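Local coordinates for ArCE4A (Arthrobacter sp. AW19M34-1, PDB 5LFZ), which probably removes acetyl groups from N-acetylated carbohydrates as a metal-dependent deacetylase of carbohydrate esterase family 4, at residues Q185-L190 with Y195-V200; D44-S47 with P52-F55; H99-T104 with L133-L138. All coordinates share one frame; numbering follows the deposited sequence.

Contact 1: Q185-L190 with Y195-V200; sequences QLVSKL and YTLVTV
L197 reaches from its strand into the side of the helix, and its two methyls meet two different residues one turn apart. CD1 lies against V187, 3.8 Å from CG1 and a little farther from CG2, the two side chains meeting at a slant. CD2 goes the other way, to L190, where it rests 4.0 Å from CD1 and about as far from CB. Here the two leucines run roughly at right angles, so the fork of L197 straddles the step between V187 and L190. The rotation of V187 suits this: with CG1 trans to the backbone N (chi1 174°) and CG2 trans to the carbonyl carbon, both methyls can share the CD1 of L197.

L190 divides its own branches in a similar way. While CD1 serves L197, CD2 sits 3.9 Å from CD2 of the Y195 ring, the side chains again set aslant. The helix backbone takes part as well. Y195 N donates to L190 O at 3.0 Å, with a fairly straight N-H...O angle of 159° and the donor tilted 24° from the plane of the carbonyl. That same oxygen lies at the edge of the tyrosine ring, near its plane, 3.4 Å from Y195 CD2. One carbonyl thus fixes the start of the returning chain and borders its first side chain.

Around this joint, L190 also touches L29 of strand 26-32 and I170 of strand 168-173, while L186 packs on M172 of strand 168-173 and A160 of helix 153-163. T196 and V198 make backbone hydrogen bonds to strand 26-32, whose parallel pairing with strand 196-197 places the latter in the main sheet, with helix 177-192 packed against it.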
ATOM      1  N   GLN A 185       2.546  17.133  -5.611  1.00 30.24           N
ATOM      2  CA  GLN A 185       3.722  17.246  -6.458  1.00 30.58           C
ATOM      3  C   GLN A 185       4.160  15.896  -7.034  1.00 28.75           C
ATOM      4  O   GLN A 185       4.566  15.808  -8.198  1.00 27.08           O
ATOM      5  CB  GLN A 185       4.873  17.880  -5.672  1.00 35.55           C
ATOM      6  CG  GLN A 185       6.119  18.105  -6.496  1.00 38.99           C
ATOM      7  CD  GLN A 185       7.250  18.730  -5.699  1.00 50.73           C
ATOM      8  OE1 GLN A 185       8.304  19.050  -6.249  1.00 53.60           O
ATOM      9  NE2 GLN A 185       7.038  18.904  -4.396  1.00 47.20           N
ATOM     10  N   LEU A 186       4.087  14.849  -6.219  1.00 26.89           N
ATOM     11  CA  LEU A 186       4.534  13.527  -6.648  1.00 24.02           C
ATOM     12  C   LEU A 186       3.700  13.023  -7.830  1.00 26.85           C
ATOM     13  O   LEU A 186       4.242  12.516  -8.816  1.00 26.49           O
ATOM     14  CB  LEU A 186       4.470  12.533  -5.486  1.00 30.85           C
ATOM     15  CG  LEU A 186       4.874  11.113  -5.890  1.00 31.20           C
ATOM     16  CD1 LEU A 186       6.240  11.130  -6.556  1.00 36.64           C
ATOM     17  CD2 LEU A 186       4.872  10.175  -4.699  1.00 40.60           C
ATOM     18  N   VAL A 187       2.385  13.177  -7.733  1.00 25.19           N
ATOM     19  CA  VAL A 187       1.495  12.763  -8.811  1.00 24.95           C
ATOM     20  C   VAL A 187       1.773  13.564 -10.084  1.00 28.51           C
ATOM     21  O   VAL A 187       1.896  12.995 -11.170  1.00 28.81           O
ATOM     22  CB  VAL A 187       0.025  12.922  -8.409  1.00 30.61           C
ATOM     23  CG1 VAL A 187      -0.890  12.630  -9.587  1.00 31.51           C
ATOM     24  CG2 VAL A 187      -0.295  12.004  -7.247  1.00 27.54           C
ATOM     25  N   SER A 188       1.873  14.882  -9.942  1.00 28.02           N
ATOM     26  CA  SER A 188       2.145  15.754 -11.083  1.00 30.01           C
ATOM     27  C   SER A 188       3.420  15.342 -11.804  1.00 27.03           C
ATOM     28  O   SER A 188       3.441  15.220 -13.028  1.00 29.91           O
ATOM     29  CB  SER A 188       2.259  17.213 -10.639  1.00 37.34           C
ATOM     30  OG  SER A 188       1.013  17.695 -10.169  1.00 46.99           O
ATOM     31  N   LYS A 189       4.482  15.121 -11.038  1.00 27.32           N
ATOM     32  CA  LYS A 189       5.765  14.770 -11.630  1.00 28.91           C
ATOM     33  C   LYS A 189       5.779  13.367 -12.235  1.00 24.26           C
ATOM     34  O   LYS A 189       6.399  13.155 -13.275  1.00 24.91           O
ATOM     35  CB  LYS A 189       6.883  14.909 -10.596  1.00 31.52           C
ATOM     36  CG  LYS A 189       7.312  16.363 -10.382  1.00 34.37           C
ATOM     37  CD  LYS A 189       8.401  16.492  -9.336  1.00 38.34           C
ATOM     38  CE  LYS A 189       8.842  17.939  -9.184  1.00 43.02           C
ATOM     39  NZ  LYS A 189       9.543  18.438 -10.395  1.00 48.88           N
ATOM     40  N   LEU A 190       5.098  12.412 -11.608  1.00 25.28           N
ATOM     41  CA  LEU A 190       5.042  11.069 -12.180  1.00 22.50           C
ATOM     42  C   LEU A 190       4.247  11.081 -13.487  1.00 27.03           C
ATOM     43  O   LEU A 190       4.630  10.435 -14.464  1.00 25.52           O
ATOM     44  CB  LEU A 190       4.438  10.069 -11.185  1.00 23.54           C
ATOM     45  CG  LEU A 190       5.371   9.672 -10.035  1.00 24.34           C
ATOM     46  CD1 LEU A 190       4.608   8.887  -8.983  1.00 28.66           C
ATOM     47  CD2 LEU A 190       6.572   8.876 -10.553  1.00 25.31           C
ATOM     48  N   TYR A 195       4.183   8.344 -16.610  1.00 26.66           N
ATOM     49  CA  TYR A 195       3.616   7.188 -15.923  1.00 26.82           C
ATOM     50  C   TYR A 195       2.111   7.266 -15.753  1.00 27.24           C
ATOM     51  O   TYR A 195       1.528   8.350 -15.661  1.00 28.65           O
ATOM     52  CB  TYR A 195       4.265   7.019 -14.548  1.00 24.35           C
ATOM     53  CG  TYR A 195       5.742   6.749 -14.630  1.00 29.25           C
ATOM     54  CD1 TYR A 195       6.217   5.540 -15.111  1.00 38.88           C
ATOM     55  CD2 TYR A 195       6.662   7.707 -14.240  1.00 32.06           C
ATOM     56  CE1 TYR A 195       7.576   5.289 -15.195  1.00 44.07           C
ATOM     57  CE2 TYR A 195       8.018   7.468 -14.320  1.00 36.50           C
ATOM     58  CZ  TYR A 195       8.472   6.262 -14.800  1.00 40.40           C
ATOM     59  OH  TYR A 195       9.827   6.032 -14.883  1.00 39.97           O
ATOM     60  N   THR A 196       1.491   6.091 -15.711  1.00 23.67           N
ATOM     61  CA  THR A 196       0.085   5.946 -15.376  1.00 28.36           C
ATOM     62  C   THR A 196       0.021   5.328 -13.989  1.00 25.73           C
ATOM     63  O   THR A 196       0.703   4.345 -13.720  1.00 25.15           O
ATOM     64  CB  THR A 196      -0.654   5.075 -16.399  1.00 24.58           C
ATOM     65  OG1 THR A 196      -0.678   5.749 -17.666  1.00 27.31           O
ATOM     66  CG2 THR A 196      -2.088   4.787 -15.948  1.00 27.49           C
ATOM     67  N   LEU A 197      -0.763   5.930 -13.102  1.00 22.56           N
ATOM     68  CA  LEU A 197      -0.779   5.510 -11.706  1.00 21.79           C
ATOM     69  C   LEU A 197      -1.929   4.537 -11.501  1.00 23.12           C
ATOM     70  O   LEU A 197      -3.067   4.821 -11.876  1.00 25.43           O
ATOM     71  CB  LEU A 197      -0.899   6.721 -10.785  1.00 26.87           C
ATOM     72  CG  LEU A 197       0.140   7.814 -11.082  1.00 31.24           C
ATOM     73  CD1 LEU A 197      -0.009   9.012 -10.167  1.00 36.13           C
ATOM     74  CD2 LEU A 197       1.536   7.261 -10.963  1.00 36.84           C
ATOM     75  N   VAL A 198      -1.624   3.379 -10.921  1.00 21.54           N
ATOM     76  CA  VAL A 198      -2.594   2.288 -10.823  1.00 21.78           C
ATOM     77  C   VAL A 198      -2.597   1.658  -9.435  1.00 22.84           C
ATOM     78  O   VAL A 198      -1.685   1.879  -8.649  1.00 24.35           O
ATOM     79  CB  VAL A 198      -2.307   1.169 -11.855  1.00 23.59           C
ATOM     80  CG1 VAL A 198      -2.389   1.697 -13.281  1.00 26.75           C
ATOM     81  CG2 VAL A 198      -0.951   0.516 -11.583  1.00 28.67           C
ATOM     82  N   THR A 199      -3.622   0.861  -9.143  1.00 22.70           N
ATOM     83  CA  THR A 199      -3.624   0.080  -7.911  1.00 23.32           C
ATOM     84  C   THR A 199      -2.716  -1.128  -8.095  1.00 21.87           C
ATOM     85  O   THR A 199      -2.340  -1.454  -9.218  1.00 25.16           O
ATOM     86  CB  THR A 199      -5.031  -0.402  -7.529  1.00 24.60           C
ATOM     87  OG1 THR A 199      -5.536  -1.252  -8.565  1.00 26.61           O
ATOM     88  CG2 THR A 199      -5.969   0.783  -7.331  1.00 24.09           C
ATOM     89  N   VAL A 200      -2.360  -1.784  -6.998  1.00 23.09           N
ATOM     90  CA  VAL A 200      -1.508  -2.963  -7.062  1.00 24.63           C
ATOM     91  C   VAL A 200      -2.177  -4.059  -7.891  1.00 26.64           C
ATOM     92  O   VAL A 200      -1.523  -4.748  -8.682  1.00 27.62           O
ATOM     93  CB  VAL A 200      -1.171  -3.474  -5.639  1.00 23.01           C
ATOM     94  CG1 VAL A 200      -0.575  -4.862  -5.683  1.00 25.11           C
ATOM     95  CG2 VAL A 200      -0.218  -2.501  -4.945  1.00 24.05           C
TER

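Contact 2: D44-S47 with P52-F55; sequences DELS and PATF
L46 puts a single methyl, CD1, into the angle between A53 and F55, two alternate residues whose side chains project from the same side of the chain. CD1 is 3.8 Å from A53 CB and equally far from F55 CZ, so one carbon carries both contacts. The joint is purely apolar.

The leucine and the phenylalanine come at each other from opposite directions, one from the helix and the other from the strand. CD1 of L46 comes to CZ of the F55 ring at a slant. Extension of L46 makes this possible, since chi1 of -72° sets CG trans to the carbonyl carbon and chi2 of 170° carries CD1 outward from the helix. A53 meets the same carbon with its CB; F55 meets it from farther along the strand. P52, just before, has the CA nearest to that of L46, yet its CB points away from the helix.

L46 and F55 have further neighbours. L46 also touches V183 of helix 177-192, while F55 packs on L42 and L43 of helix 39-48, and its ring meets H77 edge-to-face.

The arrangement belongs to a classic beta-alpha-beta unit, strand 26-32, helix 39-48 and strand 54-57, as expected in the barrel-like NodB fold. T54 bonds through its backbone to L29 and F31 on one flank, and A53 and F55 bond to residues of the 78-81 strand on the other. This is where helix 39-48 packs on the parallel sheet as the chain comes back into it.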
ATOM      1  N   ASP A  44      -8.171  13.272  -0.299  1.00 27.26           N
ATOM      2  CA  ASP A  44      -8.623  14.487  -0.959  1.00 31.22           C
ATOM      3  C   ASP A  44      -7.670  14.856  -2.092  1.00 31.13           C
ATOM      4  O   ASP A  44      -8.106  15.157  -3.203  1.00 32.82           O
ATOM      5  CB  ASP A  44      -8.730  15.647   0.035  1.00 31.79           C
ATOM      6  CG  ASP A  44      -9.911  15.511   0.978  1.00 34.03           C
ATOM      7  OD1 ASP A  44     -10.810  14.679   0.720  1.00 30.65           O
ATOM      8  OD2 ASP A  44      -9.945  16.244   1.986  1.00 35.13           O
ATOM      9  N   GLU A  45      -6.370  14.825  -1.811  1.00 29.03           N
ATOM     10  CA  GLU A  45      -5.370  15.189  -2.813  1.00 29.49           C
ATOM     11  C   GLU A  45      -5.366  14.204  -3.977  1.00 30.04           C
ATOM     12  O   GLU A  45      -5.282  14.607  -5.139  1.00 31.95           O
ATOM     13  CB  GLU A  45      -3.975  15.264  -2.188  1.00 33.56           C
ATOM     14  CG  GLU A  45      -3.809  16.339  -1.117  1.00 38.42           C
ATOM     15  CD  GLU A  45      -4.037  17.748  -1.641  1.00 53.47           C
ATOM     16  OE1 GLU A  45      -3.845  17.980  -2.856  1.00 53.30           O
ATOM     17  OE2 GLU A  45      -4.405  18.628  -0.833  1.00 58.54           O
ATOM     18  N   LEU A  46      -5.457  12.915  -3.665  1.00 27.19           N
ATOM     19  CA  LEU A  46      -5.507  11.888  -4.696  1.00 27.17           C
ATOM     20  C   LEU A  46      -6.733  12.073  -5.584  1.00 31.53           C
ATOM     21  O   LEU A  46      -6.648  11.941  -6.806  1.00 34.45           O
ATOM     22  CB  LEU A  46      -5.503  10.496  -4.063  1.00 25.98           C
ATOM     23  CG  LEU A  46      -4.148  10.100  -3.475  1.00 23.93           C
ATOM     24  CD1 LEU A  46      -4.294   8.827  -2.645  1.00 24.60           C
ATOM     25  CD2 LEU A  46      -3.123   9.909  -4.587  1.00 25.36           C
ATOM     26  N   SER A  47      -7.860  12.400  -4.961  1.00 32.57           N
ATOM     27  CA  SER A  47      -9.093  12.677  -5.686  1.00 32.08           C
ATOM     28  C   SER A  47      -8.931  13.860  -6.636  1.00 34.29           C
ATOM     29  O   SER A  47      -9.378  13.809  -7.782  1.00 41.02           O
ATOM     30  CB  SER A  47     -10.234  12.949  -4.706  1.00 37.82           C
ATOM     31  OG  SER A  47     -11.418  13.318  -5.390  1.00 46.04           O
ATOM     32  N   PRO A  52      -5.563   6.784  -8.226  1.00 24.76           N
ATOM     33  CA  PRO A  52      -5.773   5.709  -7.260  1.00 26.89           C
ATOM     34  C   PRO A  52      -4.486   5.341  -6.548  1.00 24.66           C
ATOM     35  O   PRO A  52      -3.397   5.571  -7.072  1.00 25.35           O
ATOM     36  CB  PRO A  52      -6.251   4.554  -8.131  1.00 27.80           C
ATOM     37  CG  PRO A  52      -5.480   4.747  -9.409  1.00 26.18           C
ATOM     38  CD  PRO A  52      -5.307   6.255  -9.580  1.00 27.45           C
ATOM     39  N   ALA A  53      -4.616   4.781  -5.356  1.00 22.15           N
ATOM     40  CA  ALA A  53      -3.463   4.315  -4.609  1.00 19.27           C
ATOM     41  C   ALA A  53      -3.842   3.053  -3.852  1.00 22.89           C
ATOM     42  O   ALA A  53      -5.014   2.674  -3.814  1.00 23.19           O
ATOM     43  CB  ALA A  53      -2.960   5.398  -3.653  1.00 23.91           C
ATOM     44  N   THR A  54      -2.845   2.399  -3.269  1.00 21.10           N
ATOM     45  CA  THR A  54      -3.069   1.193  -2.481  1.00 22.44           C
ATOM     46  C   THR A  54      -2.639   1.471  -1.050  1.00 19.17           C
ATOM     47  O   THR A  54      -1.524   1.938  -0.808  1.00 21.59           O
ATOM     48  CB  THR A  54      -2.297   0.005  -3.060  1.00 18.82           C
ATOM     49  OG1 THR A  54      -2.635  -0.134  -4.444  1.00 20.22           O
ATOM     50  CG2 THR A  54      -2.632  -1.295  -2.314  1.00 21.40           C
ATOM     51  N   PHE A  55      -3.543   1.215  -0.114  1.00 20.28           N
ATOM     52  CA  PHE A  55      -3.304   1.493   1.290  1.00 18.99           C
ATOM     53  C   PHE A  55      -3.137   0.200   2.059  1.00 20.86           C
ATOM     54  O   PHE A  55      -4.077  -0.583   2.173  1.00 20.34           O
ATOM     55  CB  PHE A  55      -4.457   2.321   1.873  1.00 18.45           C
ATOM     56  CG  PHE A  55      -4.581   3.691   1.269  1.00 17.86           C
ATOM     57  CD1 PHE A  55      -5.347   3.905   0.133  1.00 23.03           C
ATOM     58  CD2 PHE A  55      -3.912   4.766   1.836  1.00 21.38           C
ATOM     59  CE1 PHE A  55      -5.448   5.172  -0.424  1.00 24.42           C
ATOM     60  CE2 PHE A  55      -4.013   6.032   1.285  1.00 24.51           C
ATOM     61  CZ  PHE A  55      -4.785   6.234   0.149  1.00 22.47           C
TER

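Contact 3: H99-T104 with L133-L138; sequences HEVQWT and LIPYPL
V101 is the helix residue that makes the apolar contacts, and its two methyls are divided among three successive residues of the loop. CG1 meets the P135 ring at its CD and CG, 4.0 and 4.1 Å away. The same methyl comes obliquely to the Y136 ring, 4.3 Å from CE2. The other methyl turns to I134 in a looser touch: V101 CG2 is 4.4 Å from I134 CG1. With chi1 at 170°, CG1 stands trans to the backbone N and CG2 trans to the carbonyl carbon, spreading the methyls over the loop.

A ring contact within the loop shapes the surface that V101 meets. P135 lies over one face of Y136, its CG 3.6 Å above the plane and over the centre, so the proline covers one face of the tyrosine, and V101 touches both.

Polar bonds of neighbouring side chains lead out of the contact. The phenol OH of Y136 is hydrogen-bonded to D105, on the same helix as V101, giving the loop a second hold on helix 94-112. E100 faces elsewhere: its OE1 accepts from the backbone N atoms of F84 and D85, which lie between the nickel ligands H82 and H86, and so ties the helix to the metal-binding loop.

The loop 133-138 runs from helix 128-131 into strand 138-139. L133 lies on A94 and I97 near the start of helix 94-112, and L138 pairs through its backbone with K213 and Y215, so the helix is joined here to the small two-stranded sheet formed with strand 214-215.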
ATOM      1  N   HIS A  99      -3.448 -14.744  13.922  1.00 32.85           N
ATOM      2  CA  HIS A  99      -4.084 -13.592  14.553  1.00 34.92           C
ATOM      3  C   HIS A  99      -3.865 -12.317  13.746  1.00 29.50           C
ATOM      4  O   HIS A  99      -4.808 -11.586  13.471  1.00 31.31           O
ATOM      5  CB  HIS A  99      -3.564 -13.396  15.977  1.00 39.39           C
ATOM      6  CG  HIS A  99      -3.916 -14.516  16.906  1.00 50.95           C
ATOM      7  ND1 HIS A  99      -5.026 -15.312  16.722  1.00 50.98           N
ATOM      8  CD2 HIS A  99      -3.310 -14.971  18.028  1.00 51.40           C
ATOM      9  CE1 HIS A  99      -5.087 -16.212  17.686  1.00 49.77           C
ATOM     10  NE2 HIS A  99      -4.057 -16.026  18.493  1.00 55.47           N
ATOM     11  N   GLU A 100      -2.618 -12.053  13.365  1.00 31.18           N
ATOM     12  CA  GLU A 100      -2.293 -10.843  12.615  1.00 29.43           C
ATOM     13  C   GLU A 100      -3.086 -10.745  11.314  1.00 28.05           C
ATOM     14  O   GLU A 100      -3.577  -9.677  10.955  1.00 29.20           O
ATOM     15  CB  GLU A 100      -0.798 -10.787  12.309  1.00 26.94           C
ATOM     16  CG  GLU A 100       0.092 -10.621  13.534  1.00 30.25           C
ATOM     17  CD  GLU A 100      -0.153  -9.317  14.264  1.00 31.53           C
ATOM     18  OE1 GLU A 100      -0.596  -8.342  13.622  1.00 30.75           O
ATOM     19  OE2 GLU A 100       0.107  -9.266  15.485  1.00 38.92           O
ATOM     20  N   VAL A 101      -3.203 -11.860  10.605  1.00 26.20           N
ATOM     21  CA  VAL A 101      -3.974 -11.885   9.368  1.00 25.28           C
ATOM     22  C   VAL A 101      -5.475 -11.747   9.643  1.00 27.23           C
ATOM     23  O   VAL A 101      -6.142 -10.847   9.123  1.00 23.42           O
ATOM     24  CB  VAL A 101      -3.719 -13.186   8.579  1.00 29.30           C
ATOM     25  CG1 VAL A 101      -4.706 -13.319   7.427  1.00 30.77           C
ATOM     26  CG2 VAL A 101      -2.276 -13.229   8.076  1.00 29.61           C
ATOM     27  N   GLN A 102      -5.998 -12.643  10.471  1.00 28.01           N
ATOM     28  CA  GLN A 102      -7.438 -12.733  10.682  1.00 24.88           C
ATOM     29  C   GLN A 102      -8.031 -11.538  11.415  1.00 24.73           C
ATOM     30  O   GLN A 102      -9.141 -11.117  11.101  1.00 25.39           O
ATOM     31  CB  GLN A 102      -7.777 -14.012  11.434  1.00 25.77           C
ATOM     32  CG  GLN A 102      -7.474 -15.264  10.644  1.00 28.16           C
ATOM     33  CD  GLN A 102      -7.805 -16.515  11.412  1.00 29.00           C
ATOM     34  OE1 GLN A 102      -8.505 -16.466  12.425  1.00 34.04           O
ATOM     35  NE2 GLN A 102      -7.304 -17.651  10.941  1.00 31.88           N
ATOM     36  N   TRP A 103      -7.302 -10.982  12.381  1.00 27.27           N
ATOM     37  CA  TRP A 103      -7.807  -9.808  13.092  1.00 28.44           C
ATOM     38  C   TRP A 103      -7.883  -8.603  12.165  1.00 25.20           C
ATOM     39  O   TRP A 103      -8.776  -7.771  12.297  1.00 24.76           O
ATOM     40  CB  TRP A 103      -6.934  -9.464  14.300  1.00 26.61           C
ATOM     41  CG  TRP A 103      -6.950 -10.482  15.388  1.00 32.81           C
ATOM     42  CD1 TRP A 103      -7.805 -11.535  15.519  1.00 31.88           C
ATOM     43  CD2 TRP A 103      -6.061 -10.544  16.507  1.00 36.42           C
ATOM     44  NE1 TRP A 103      -7.503 -12.251  16.654  1.00 35.88           N
ATOM     45  CE2 TRP A 103      -6.436 -11.662  17.278  1.00 40.70           C
ATOM     46  CE3 TRP A 103      -4.983  -9.762  16.933  1.00 43.86           C
ATOM     47  CZ2 TRP A 103      -5.773 -12.016  18.450  1.00 41.93           C
ATOM     48  CZ3 TRP A 103      -4.325 -10.116  18.098  1.00 44.45           C
ATOM     49  CH2 TRP A 103      -4.723 -11.232  18.842  1.00 42.98           C
ATOM     50  N   THR A 104      -6.950  -8.518  11.225  1.00 24.76           N
ATOM     51  CA  THR A 104      -6.917  -7.392  10.298  1.00 24.50           C
ATOM     52  C   THR A 104      -8.048  -7.521   9.294  1.00 26.32           C
ATOM     53  O   THR A 104      -8.734  -6.541   8.985  1.00 24.05           O
ATOM     54  CB  THR A 104      -5.566  -7.297   9.566  1.00 23.70           C
ATOM     55  OG1 THR A 104      -4.515  -7.237  10.534  1.00 25.45           O
ATOM     56  CG2 THR A 104      -5.508  -6.047   8.674  1.00 23.19           C
ATOM     57  N   LEU A 133       1.646 -19.334   5.239  1.00 36.97           N
ATOM     58  CA  LEU A 133       0.482 -19.169   6.105  1.00 37.52           C
ATOM     59  C   LEU A 133      -0.369 -17.963   5.716  1.00 41.92           C
ATOM     60  O   LEU A 133      -1.433 -17.733   6.291  1.00 48.64           O
ATOM     61  CB  LEU A 133       0.926 -19.030   7.561  1.00 39.30           C
ATOM     62  CG  LEU A 133       1.711 -20.204   8.139  1.00 46.29           C
ATOM     63  CD1 LEU A 133       2.068 -19.938   9.594  1.00 48.66           C
ATOM     64  CD2 LEU A 133       0.901 -21.488   7.995  1.00 46.38           C
ATOM     65  N   ILE A 134       0.098 -17.194   4.743  1.00 37.49           N
ATOM     66  CA  ILE A 134      -0.593 -15.971   4.354  1.00 32.14           C
ATOM     67  C   ILE A 134      -1.394 -16.204   3.079  1.00 30.90           C
ATOM     68  O   ILE A 134      -0.837 -16.573   2.045  1.00 33.02           O
ATOM     69  CB  ILE A 134       0.404 -14.818   4.172  1.00 30.57           C
ATOM     70  CG1 ILE A 134       1.044 -14.481   5.522  1.00 34.16           C
ATOM     71  CG2 ILE A 134      -0.279 -13.587   3.593  1.00 31.58           C
ATOM     72  CD1 ILE A 134       2.348 -13.768   5.409  1.00 45.30           C
ATOM     73  N   PRO A 135      -2.715 -15.984   3.151  1.00 30.42           N
ATOM     74  CA  PRO A 135      -3.647 -16.359   2.085  1.00 33.04           C
ATOM     75  C   PRO A 135      -3.677 -15.371   0.920  1.00 34.25           C
ATOM     76  O   PRO A 135      -4.555 -15.468   0.063  1.00 30.10           O
ATOM     77  CB  PRO A 135      -4.994 -16.384   2.808  1.00 34.87           C
ATOM     78  CG  PRO A 135      -4.860 -15.324   3.845  1.00 32.44           C
ATOM     79  CD  PRO A 135      -3.405 -15.332   4.279  1.00 32.05           C
ATOM     80  N   TYR A 136      -2.725 -14.440   0.902  1.00 28.58           N
ATOM     81  CA  TYR A 136      -2.657 -13.385  -0.109  1.00 30.64           C
ATOM     82  C   TYR A 136      -1.244 -13.286  -0.673  1.00 25.66           C
ATOM     83  O   TYR A 136      -0.288 -13.686  -0.014  1.00 28.15           O
ATOM     84  CB  TYR A 136      -3.062 -12.023   0.489  1.00 25.68           C
ATOM     85  CG  TYR A 136      -4.316 -12.055   1.334  1.00 25.09           C
ATOM     86  CD1 TYR A 136      -5.528 -12.447   0.787  1.00 31.63           C
ATOM     87  CD2 TYR A 136      -4.290 -11.691   2.678  1.00 28.64           C
ATOM     88  CE1 TYR A 136      -6.677 -12.486   1.546  1.00 38.88           C
ATOM     89  CE2 TYR A 136      -5.447 -11.724   3.452  1.00 32.71           C
ATOM     90  CZ  TYR A 136      -6.637 -12.123   2.875  1.00 33.34           C
ATOM     91  OH  TYR A 136      -7.809 -12.183   3.606  1.00 36.30           O
ATOM     92  N   PRO A 137      -1.104 -12.757  -1.898  1.00 26.89           N
ATOM     93  CA  PRO A 137       0.248 -12.425  -2.348  1.00 23.82           C
ATOM     94  C   PRO A 137       0.904 -11.442  -1.383  1.00 27.58           C
ATOM     95  O   PRO A 137       0.222 -10.569  -0.847  1.00 28.99           O
ATOM     96  CB  PRO A 137       0.020 -11.773  -3.716  1.00 26.80           C
ATOM     97  CG  PRO A 137      -1.330 -12.276  -4.163  1.00 24.66           C
ATOM     98  CD  PRO A 137      -2.124 -12.419  -2.904  1.00 28.24           C
ATOM     99  N   LEU A 138       2.200 -11.602  -1.152  1.00 25.72           N
ATOM    100  CA  LEU A 138       2.945 -10.642  -0.354  1.00 26.09           C
ATOM    101  C   LEU A 138       3.489  -9.551  -1.270  1.00 25.03           C
ATOM    102  O   LEU A 138       4.223  -9.827  -2.218  1.00 25.42           O
ATOM    103  CB  LEU A 138       4.083 -11.322   0.417  1.00 27.44           C
ATOM    104  CG  LEU A 138       3.694 -12.195   1.615  1.00 30.66           C
ATOM    105  CD1 LEU A 138       3.137 -13.547   1.179  1.00 38.39           C
ATOM    106  CD2 LEU A 138       4.882 -12.385   2.538  1.00 34.24           C
TER

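In the fold
Going from the N terminus, contact 2 closes first: D44-S47 and P52-F55 bracket the short turn from helix 39-48 into strand 54-57. Contact 3 follows with a much wider loop, 28 residues between H99-T104 and L133-L138, joining helix 94-112 to the chain leading into strand 138-139. Contact 1 comes last, another tight turn, from helix 177-192 to strand 196-197. The three lie in series, with none nested or crossed. Contacts 1 and 2 serve the same parallel sheet and touch, V200 N probably bonding to T54 OG1 at 3.1 Å. Contact 3 stands across the chain's centre, its own centre 28 Å from that of contact 1.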